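Local coordinates for TIGR00266 family protein (Pseudomonas aeruginosa, PDB 1YOX) that is of unknown function but belongs to the AIM24 mitochondrial biogenesis family of the cupin clan and forms an assembly of three beta-rich subunits, at residues C[21-26]-C[85-90]; C[28-33]-C[119-124]; C[168-173]-C[218-223]. All coordinates share one frame; numbering follows the deposited sequence.

Contact 1: residues C[21-26]-C[85-90]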
# COMPACT_ATOMS: atom_id res chain seq x y z
N GLU C 21 9.88 -5.94 -14.41
CA GLU C 21 11.09 -5.57 -15.11
C GLU C 21 11.08 -6.33 -16.42
O GLU C 21 11.18 -7.56 -16.44
CB GLU C 21 12.34 -5.86 -14.29
CG GLU C 21 13.60 -5.25 -14.92
CD GLU C 21 14.88 -5.94 -14.48
OE1 GLU C 21 15.53 -5.41 -13.56
OE2 GLU C 21 15.21 -7.01 -15.03
N ILE C 22 10.93 -5.58 -17.50
CA ILE C 22 10.87 -6.09 -18.86
C ILE C 22 12.27 -6.11 -19.44
O ILE C 22 12.98 -5.10 -19.41
CB ILE C 22 9.99 -5.19 -19.75
CG1 ILE C 22 8.58 -4.96 -19.13
CG2 ILE C 22 9.96 -5.73 -21.21
CD1 ILE C 22 7.66 -6.18 -19.13
N GLU C 23 12.67 -7.27 -19.95
CA GLU C 23 13.95 -7.45 -20.62
C GLU C 23 13.75 -7.30 -22.13
O GLU C 23 13.02 -8.08 -22.74
CB GLU C 23 14.52 -8.82 -20.28
CG GLU C 23 15.88 -9.09 -20.91
CD GLU C 23 16.52 -10.33 -20.34
OE1 GLU C 23 17.03 -10.25 -19.20
OE2 GLU C 23 16.47 -11.39 -21.02
N LEU C 24 14.38 -6.28 -22.70
CA LEU C 24 14.28 -5.97 -24.13
C LEU C 24 15.52 -6.43 -24.90
O LEU C 24 16.62 -5.98 -24.59
CB LEU C 24 14.12 -4.44 -24.30
CG LEU C 24 12.76 -3.72 -24.45
CD1 LEU C 24 11.58 -4.50 -23.93
CD2 LEU C 24 12.77 -2.32 -23.92
N ASP C 25 15.36 -7.33 -25.89
CA ASP C 25 16.43 -7.59 -26.88
C ASP C 25 16.58 -6.43 -27.87
O ASP C 25 15.67 -5.58 -27.97
CB ASP C 25 16.22 -8.93 -27.57
CG ASP C 25 16.17 -10.09 -26.58
OD1 ASP C 25 16.97 -10.09 -25.61
OD2 ASP C 25 15.31 -10.98 -26.75
N PRO C 26 17.74 -6.32 -28.55
CA PRO C 26 17.91 -5.20 -29.48
C PRO C 26 16.76 -5.12 -30.48
O PRO C 26 16.33 -6.15 -31.00
CB PRO C 26 19.22 -5.54 -30.19
CG PRO C 26 19.99 -6.27 -29.17
CD PRO C 26 18.97 -7.14 -28.48
N GLN C 85 22.74 -2.95 -28.47
CA GLN C 85 23.34 -4.11 -29.16
C GLN C 85 23.23 -5.38 -28.33
O GLN C 85 23.49 -6.47 -28.85
CB GLN C 85 24.84 -3.88 -29.42
CG GLN C 85 25.28 -2.43 -29.59
CD GLN C 85 24.67 -1.80 -30.81
OE1 GLN C 85 24.44 -0.57 -30.84
NE2 GLN C 85 24.40 -2.63 -31.85
N GLY C 86 22.93 -5.22 -27.04
CA GLY C 86 22.67 -6.30 -26.13
C GLY C 86 21.37 -6.08 -25.36
O GLY C 86 20.65 -5.11 -25.60
N LYS C 87 21.10 -6.99 -24.42
CA LYS C 87 19.92 -6.93 -23.56
C LYS C 87 19.82 -5.64 -22.75
O LYS C 87 20.80 -5.24 -22.08
CB LYS C 87 19.94 -8.09 -22.56
CG LYS C 87 19.32 -9.37 -23.04
CD LYS C 87 19.51 -10.48 -22.01
CE LYS C 87 19.22 -11.85 -22.64
NZ LYS C 87 19.39 -12.97 -21.66
N GLN C 88 18.63 -5.03 -22.77
CA GLN C 88 18.36 -3.88 -21.93
C GLN C 88 17.10 -4.09 -21.10
O GLN C 88 16.30 -5.02 -21.34
CB GLN C 88 18.23 -2.61 -22.77
CG GLN C 88 19.44 -2.23 -23.61
CD GLN C 88 20.61 -1.75 -22.79
OE1 GLN C 88 20.45 -1.05 -21.80
NE2 GLN C 88 21.83 -2.14 -23.21
N HIS C 89 16.89 -3.23 -20.11
CA HIS C 89 15.82 -3.42 -19.17
C HIS C 89 15.08 -2.12 -18.87
O HIS C 89 15.70 -1.03 -18.86
CB HIS C 89 16.36 -4.03 -17.87
CG HIS C 89 17.10 -5.30 -18.08
ND1 HIS C 89 16.52 -6.55 -17.94
CD2 HIS C 89 18.41 -5.53 -18.38
CE1 HIS C 89 17.43 -7.48 -18.17
NE2 HIS C 89 18.58 -6.89 -18.44
N VAL C 90 13.77 -2.24 -18.65
CA VAL C 90 12.91 -1.15 -18.16
C VAL C 90 11.90 -1.76 -17.19
O VAL C 90 11.27 -2.74 -17.52
CB VAL C 90 12.04 -0.52 -19.28
CG1 VAL C 90 11.54 0.85 -18.86
CG2 VAL C 90 12.75 -0.46 -20.60
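Leu24 and Val90 meet on the buried face of an antiparallel strand pair, with CD2 of Leu24 3.8 Å from CG2 of Val90. The two side chains cross at a slant. The backbones beneath them are firmly joined. Ile22 pairs with Val90, and Leu24 with Gln88, each through two N-H...O=C bonds. The shortest runs 2.7 Å from Leu24 N to Gln88 O. Ile22, Leu24 and Val90 point to the same side. There they meet Leu8 and strands 44-48 and 78-82, so this half is closely packed.

The other face is polar and less covered. Glu23 and His89 are the non-hydrogen-bonded pair, and their side chains lie side by side, pointing the same way. Glu23 has CG anti to the backbone N (chi1 -179°). Its OE1 sits at the edge of the imidazole near the ring plane, 3.0 Å from His89 CE1. The carboxylate is turned 78° from that plane. The other oxygen, Glu23 OE2, takes the extended chain of Lys87: it lies 3.2 Å from Lys87 CE and makes a salt bridge to Lys87 NZ at 3.4 Å. Glu21 comes obliquely to the ring, its carboxylate plane 57° from it, with OE2 3.2 Å from His89 ND1. Glu21 OE1 has a salt bridge to Arg11 and a hydrogen bond with Tyr39 in the same chain, and a salt bridge to Arg168 of a second subunit.

Beyond the strands the contact thins out. Pro26 is exposed, and Pro26 CG lies 3.5 Å from Gln85 C. A mostly apolar face turned to a second sheet and a polar face turned outward fit one layer of a beta sandwich, here strands 19-24 and 88-92 of a four-stranded antiparallel sheet.

Contact 2: residues C[28-33]-C[119-124]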
# COMPACT_ATOMS: atom_id res chain seq x y z
N GLU C 28 13.66 -4.53 -29.77
CA GLU C 28 12.36 -4.90 -29.14
C GLU C 28 11.65 -3.74 -28.42
O GLU C 28 12.28 -2.76 -28.03
CB GLU C 28 12.52 -6.08 -28.17
CG GLU C 28 12.88 -7.42 -28.82
CD GLU C 28 12.66 -8.60 -27.87
OE1 GLU C 28 12.77 -8.41 -26.63
OE2 GLU C 28 12.36 -9.72 -28.35
N THR C 29 10.34 -3.84 -28.24
CA THR C 29 9.59 -2.70 -27.69
C THR C 29 8.50 -3.11 -26.71
O THR C 29 7.86 -4.13 -26.88
CB THR C 29 9.01 -1.81 -28.81
OG1 THR C 29 10.09 -1.33 -29.60
CG2 THR C 29 8.24 -0.58 -28.24
N VAL C 30 8.34 -2.30 -25.67
CA VAL C 30 7.23 -2.43 -24.73
C VAL C 30 6.45 -1.10 -24.66
O VAL C 30 7.04 -0.00 -24.78
CB VAL C 30 7.71 -2.93 -23.35
CG1 VAL C 30 8.61 -1.88 -22.64
CG2 VAL C 30 6.55 -3.36 -22.48
N ILE C 31 5.13 -1.21 -24.53
CA ILE C 31 4.28 -0.04 -24.44
C ILE C 31 3.68 0.09 -23.04
O ILE C 31 3.29 -0.89 -22.42
CB ILE C 31 3.24 0.05 -25.60
CG1 ILE C 31 2.18 -1.04 -25.52
CG2 ILE C 31 3.95 -0.03 -26.97
CD1 ILE C 31 1.05 -0.87 -26.58
N ALA C 32 3.68 1.31 -22.53
CA ALA C 32 3.24 1.57 -21.18
C ALA C 32 2.82 3.03 -21.08
O ALA C 32 3.25 3.86 -21.87
CB ALA C 32 4.39 1.31 -20.22
N GLU C 33 2.00 3.36 -20.10
CA GLU C 33 1.84 4.78 -19.76
C GLU C 33 3.15 5.20 -19.04
O GLU C 33 3.69 4.45 -18.21
CB GLU C 33 0.54 5.05 -18.97
CG GLU C 33 0.25 6.51 -18.68
CD GLU C 33 1.18 7.06 -17.62
OE1 GLU C 33 1.27 6.44 -16.51
OE2 GLU C 33 1.83 8.09 -17.88
N PHE C 119 -4.34 -1.45 -16.29
CA PHE C 119 -3.32 -1.65 -17.32
C PHE C 119 -1.92 -1.20 -16.84
O PHE C 119 -1.75 -0.07 -16.40
CB PHE C 119 -3.70 -0.97 -18.64
CG PHE C 119 -2.64 -1.09 -19.70
CD1 PHE C 119 -2.48 -2.27 -20.42
CD2 PHE C 119 -1.74 -0.04 -19.93
CE1 PHE C 119 -1.47 -2.40 -21.41
CE2 PHE C 119 -0.72 -0.17 -20.91
CZ PHE C 119 -0.59 -1.34 -21.64
N LEU C 120 -0.93 -2.08 -16.92
CA LEU C 120 0.46 -1.73 -16.57
C LEU C 120 1.38 -1.58 -17.79
O LEU C 120 1.94 -0.50 -18.04
CB LEU C 120 1.05 -2.72 -15.55
CG LEU C 120 2.45 -2.38 -15.04
CD1 LEU C 120 2.51 -0.89 -14.62
CD2 LEU C 120 2.83 -3.28 -13.89
N CYS C 121 1.58 -2.66 -18.54
CA CYS C 121 2.29 -2.56 -19.83
C CYS C 121 2.01 -3.75 -20.72
O CYS C 121 1.43 -4.76 -20.29
CB CYS C 121 3.80 -2.39 -19.65
SG CYS C 121 4.49 -3.71 -18.71
N ALA C 122 2.43 -3.63 -21.98
CA ALA C 122 2.24 -4.69 -22.95
C ALA C 122 3.34 -4.68 -24.01
O ALA C 122 3.97 -3.64 -24.29
CB ALA C 122 0.92 -4.54 -23.59
N ALA C 123 3.53 -5.86 -24.61
CA ALA C 123 4.40 -6.05 -25.74
C ALA C 123 3.96 -5.18 -26.90
O ALA C 123 2.75 -5.04 -27.15
CB ALA C 123 4.39 -7.52 -26.14
N TYR C 124 4.93 -4.58 -27.59
CA TYR C 124 4.65 -3.92 -28.85
C TYR C 124 3.87 -4.88 -29.75
O TYR C 124 4.14 -6.09 -29.76
CB TYR C 124 5.94 -3.44 -29.54
CG TYR C 124 5.65 -2.59 -30.76
CD1 TYR C 124 4.89 -1.43 -30.65
CD2 TYR C 124 6.07 -2.99 -32.04
CE1 TYR C 124 4.57 -0.65 -31.78
CE2 TYR C 124 5.76 -2.23 -33.18
CZ TYR C 124 5.00 -1.06 -33.04
OH TYR C 124 4.68 -0.27 -34.12
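Ile31 and Ala122 form the hydrogen-bonded pair at the centre of an antiparallel ladder, next to a classic beta bulge at Leu120 and Cys121. Ile31 N reaches Ala122 O at 2.7 Å, almost straight at the hydrogen (176°). Ala122 N returns to Ile31 O. A third bond, from Tyr124 N to Thr29 O, is 3.0 Å long. Its donor stands above the carbonyl plane, 44° out of it.

Side chains close round these bonds. Val30 has CG2 anti to the backbone N, and this methyl presses on Ala122 O at 3.2 Å. Ile31 sends its branches apart: CG1 turns to the carbonyl and CB of Ala122, while CG2 meets the edge of the Tyr124 ring at CD1, 4.0 Å away. Thr29 runs beside Tyr124 in the same direction, with the two CB atoms 3.6 Å apart. On the opposite side of the sheet from Ile31, Ala32 CB and Cys121 CB touch at 3.8 Å.

The next shell fixes both strands. Strand 29-32 is bonded on its other edge to strand 78-82, and Thr29 OG1 is tied to Thr81. Phe92 packs on Val30, Ala32 and Cys121, which links this sheet to strand 88-92 of the facing one. Leu120 and Cys121 both bond to Phe158 of strand 156-162. That shared partner defines the bulge and puts an extra residue into the edge of strand 119-123. Here the Phe119 ring folds beside its own backbone: Cys121 N lies over one face, 4.0 Å above the plane and offset toward the rim, and Phe119 CZ is 4.0 Å from Ile31 O.

Contact 3: residues C[168-173]-C[218-223]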
# COMPACT_ATOMS: atom_id res chain seq x y z
N ARG C 168 -11.25 -15.55 -10.63
CA ARG C 168 -12.46 -16.36 -10.60
C ARG C 168 -12.86 -16.82 -11.98
O ARG C 168 -12.86 -16.04 -12.93
CB ARG C 168 -13.61 -15.58 -9.95
CG ARG C 168 -13.49 -15.50 -8.44
CD ARG C 168 -14.66 -14.80 -7.78
NE ARG C 168 -14.81 -15.28 -6.40
CZ ARG C 168 -15.81 -16.04 -5.96
NH1 ARG C 168 -16.80 -16.39 -6.79
NH2 ARG C 168 -15.83 -16.43 -4.69
N GLN C 169 -13.18 -18.11 -12.09
CA GLN C 169 -13.77 -18.69 -13.29
C GLN C 169 -15.28 -18.69 -13.10
O GLN C 169 -15.76 -19.09 -12.05
CB GLN C 169 -13.27 -20.13 -13.48
CG GLN C 169 -11.88 -20.38 -12.92
CD GLN C 169 -10.78 -19.66 -13.70
OE1 GLN C 169 -10.91 -19.41 -14.90
NE2 GLN C 169 -9.67 -19.35 -13.02
N LEU C 170 -16.02 -18.26 -14.11
CA LEU C 170 -17.47 -18.14 -13.94
C LEU C 170 -18.34 -19.39 -14.16
O LEU C 170 -19.10 -19.76 -13.26
CB LEU C 170 -18.03 -16.90 -14.66
CG LEU C 170 -17.90 -15.57 -13.92
CD1 LEU C 170 -18.97 -14.60 -14.42
CD2 LEU C 170 -18.02 -15.74 -12.40
N ASN C 171 -18.24 -20.05 -15.31
CA ASN C 171 -19.09 -21.24 -15.61
C ASN C 171 -20.61 -20.97 -15.50
O ASN C 171 -21.28 -21.52 -14.62
CB ASN C 171 -18.71 -22.44 -14.70
CG ASN C 171 -17.28 -22.94 -14.93
OD1 ASN C 171 -16.88 -23.20 -16.07
ND2 ASN C 171 -16.52 -23.09 -13.83
N GLY C 172 -21.15 -20.14 -16.39
CA GLY C 172 -22.56 -19.76 -16.32
C GLY C 172 -23.02 -19.50 -14.89
O GLY C 172 -23.84 -20.24 -14.34
N GLU C 173 -22.46 -18.46 -14.28
CA GLU C 173 -22.82 -18.03 -12.93
C GLU C 173 -23.01 -16.50 -12.96
O GLU C 173 -22.66 -15.85 -13.96
CB GLU C 173 -21.75 -18.45 -11.91
CG GLU C 173 -21.75 -19.96 -11.61
CD GLU C 173 -20.59 -20.45 -10.71
OE1 GLU C 173 -20.64 -20.22 -9.48
OE2 GLU C 173 -19.65 -21.10 -11.23
N GLY C 218 -16.06 -17.04 -18.68
CA GLY C 218 -14.66 -17.32 -18.43
C GLY C 218 -14.03 -16.95 -17.12
O GLY C 218 -14.43 -17.42 -16.06
N THR C 219 -12.97 -16.14 -17.23
CA THR C 219 -12.16 -15.77 -16.09
C THR C 219 -12.41 -14.32 -15.74
O THR C 219 -12.54 -13.47 -16.62
CB THR C 219 -10.66 -15.98 -16.39
OG1 THR C 219 -10.51 -17.22 -17.07
CG2 THR C 219 -9.83 -16.02 -15.11
N VAL C 220 -12.53 -14.06 -14.45
CA VAL C 220 -12.56 -12.70 -13.95
C VAL C 220 -11.37 -12.48 -13.06
O VAL C 220 -11.00 -13.36 -12.25
CB VAL C 220 -13.83 -12.41 -13.09
CG1 VAL C 220 -13.90 -10.92 -12.80
CG2 VAL C 220 -15.10 -12.85 -13.80
N TRP C 221 -10.80 -11.28 -13.19
CA TRP C 221 -9.75 -10.83 -12.27
C TRP C 221 -10.24 -9.64 -11.43
O TRP C 221 -10.62 -8.60 -11.96
CB TRP C 221 -8.48 -10.51 -13.06
CG TRP C 221 -8.30 -11.44 -14.25
CD1 TRP C 221 -9.16 -11.61 -15.33
CD2 TRP C 221 -7.22 -12.31 -14.48
NE1 TRP C 221 -8.67 -12.53 -16.21
CE2 TRP C 221 -7.47 -12.98 -15.72
CE3 TRP C 221 -6.06 -12.61 -13.77
CZ2 TRP C 221 -6.60 -13.92 -16.24
CZ3 TRP C 221 -5.18 -13.54 -14.30
CH2 TRP C 221 -5.45 -14.19 -15.53
N LEU C 222 -10.24 -9.83 -10.11
CA LEU C 222 -10.75 -8.83 -9.19
C LEU C 222 -9.66 -8.36 -8.23
O LEU C 222 -8.69 -9.05 -8.01
CB LEU C 222 -11.94 -9.39 -8.40
CG LEU C 222 -13.15 -9.90 -9.20
CD1 LEU C 222 -14.12 -10.63 -8.29
CD2 LEU C 222 -13.84 -8.77 -9.94
N GLN C 223 -9.84 -7.17 -7.66
CA GLN C 223 -8.84 -6.59 -6.78
C GLN C 223 -9.53 -6.16 -5.50
O GLN C 223 -10.64 -5.60 -5.55
CB GLN C 223 -8.16 -5.39 -7.47
CG GLN C 223 -9.01 -4.12 -7.67
CD GLN C 223 -8.46 -3.19 -8.74
OE1 GLN C 223 -9.15 -2.85 -9.70
NE2 GLN C 223 -7.19 -2.84 -8.62
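Thr219, the cross-strand neighbour of Gln169, lays its CG2 over one face of the Trp221 indole, 3.6 Å above the plane and displaced toward the rim. CG2 is the Thr219 branch anti to the backbone N. Arg167 and Leu165 of strand 165-169 also touch that tryptophan. The Gln169 side chain runs beside that of Thr219, both pointing the same way.

Beneath this face lies a short antiparallel ladder. Arg168 and Val220 are the hydrogen-bonded pair. Arg168 N gives to Val220 O at 2.7 Å, in the plane of the carbonyl, and Val220 N gives back to Arg168 O. Two residues on, Leu170 N bonds to Gly218 O at 2.7 Å, nearly along the C=O axis. The CA of Gln169 adds a C-H...O contact to the same Gly218 oxygen at 3.1 Å, so this carbonyl is approached twice.

The opposite face is apolar close to the backbone. Leu170 CG meets Val220 CG2 at 3.9 Å, the two side chains slanting across each other. Arg168 stretches out from CG to NE, and its CD passes 4.2 Å from Leu222 CD1. Its guanidinium points on toward a third subunit, where Tyr39 packs on Arg168 and Leu222 and a weak, long ion pair reaches Glu21. After Leu170 the chain turns through Asn171 and Gly172, both with positive phi, into strand 173-178. Within its sheet, strand 219-223 lies between the outermost strand 165-169 and strand 182-185. Strands 173-178 and 210-216 pack Leu175 and Leu214 on Leu170.

Overall arrangement
From the N terminus, residues 21-26 pair with 85-90, closing contact 1 over 58 intervening residues. Contact 2 opens at 28-33, inside that loop, and closes at 119-124, beyond it, so the two cross. Their centres are 13 Å apart and they touch: Ile22 CD1 lies 4.0 Å from Cys121 SG. Contact 1 is a ladder in the four-stranded sheet and contact 2 a ladder in the six-stranded sheet packed on it. Contact 3 opens and closes later, tying 168-173 to 218-223 in the third sheet. Its centre is 34 Å from contact 1 and 25 Å from contact 2, across the chain's centre. Contacts 1 and 3 are brought near each other between subunits.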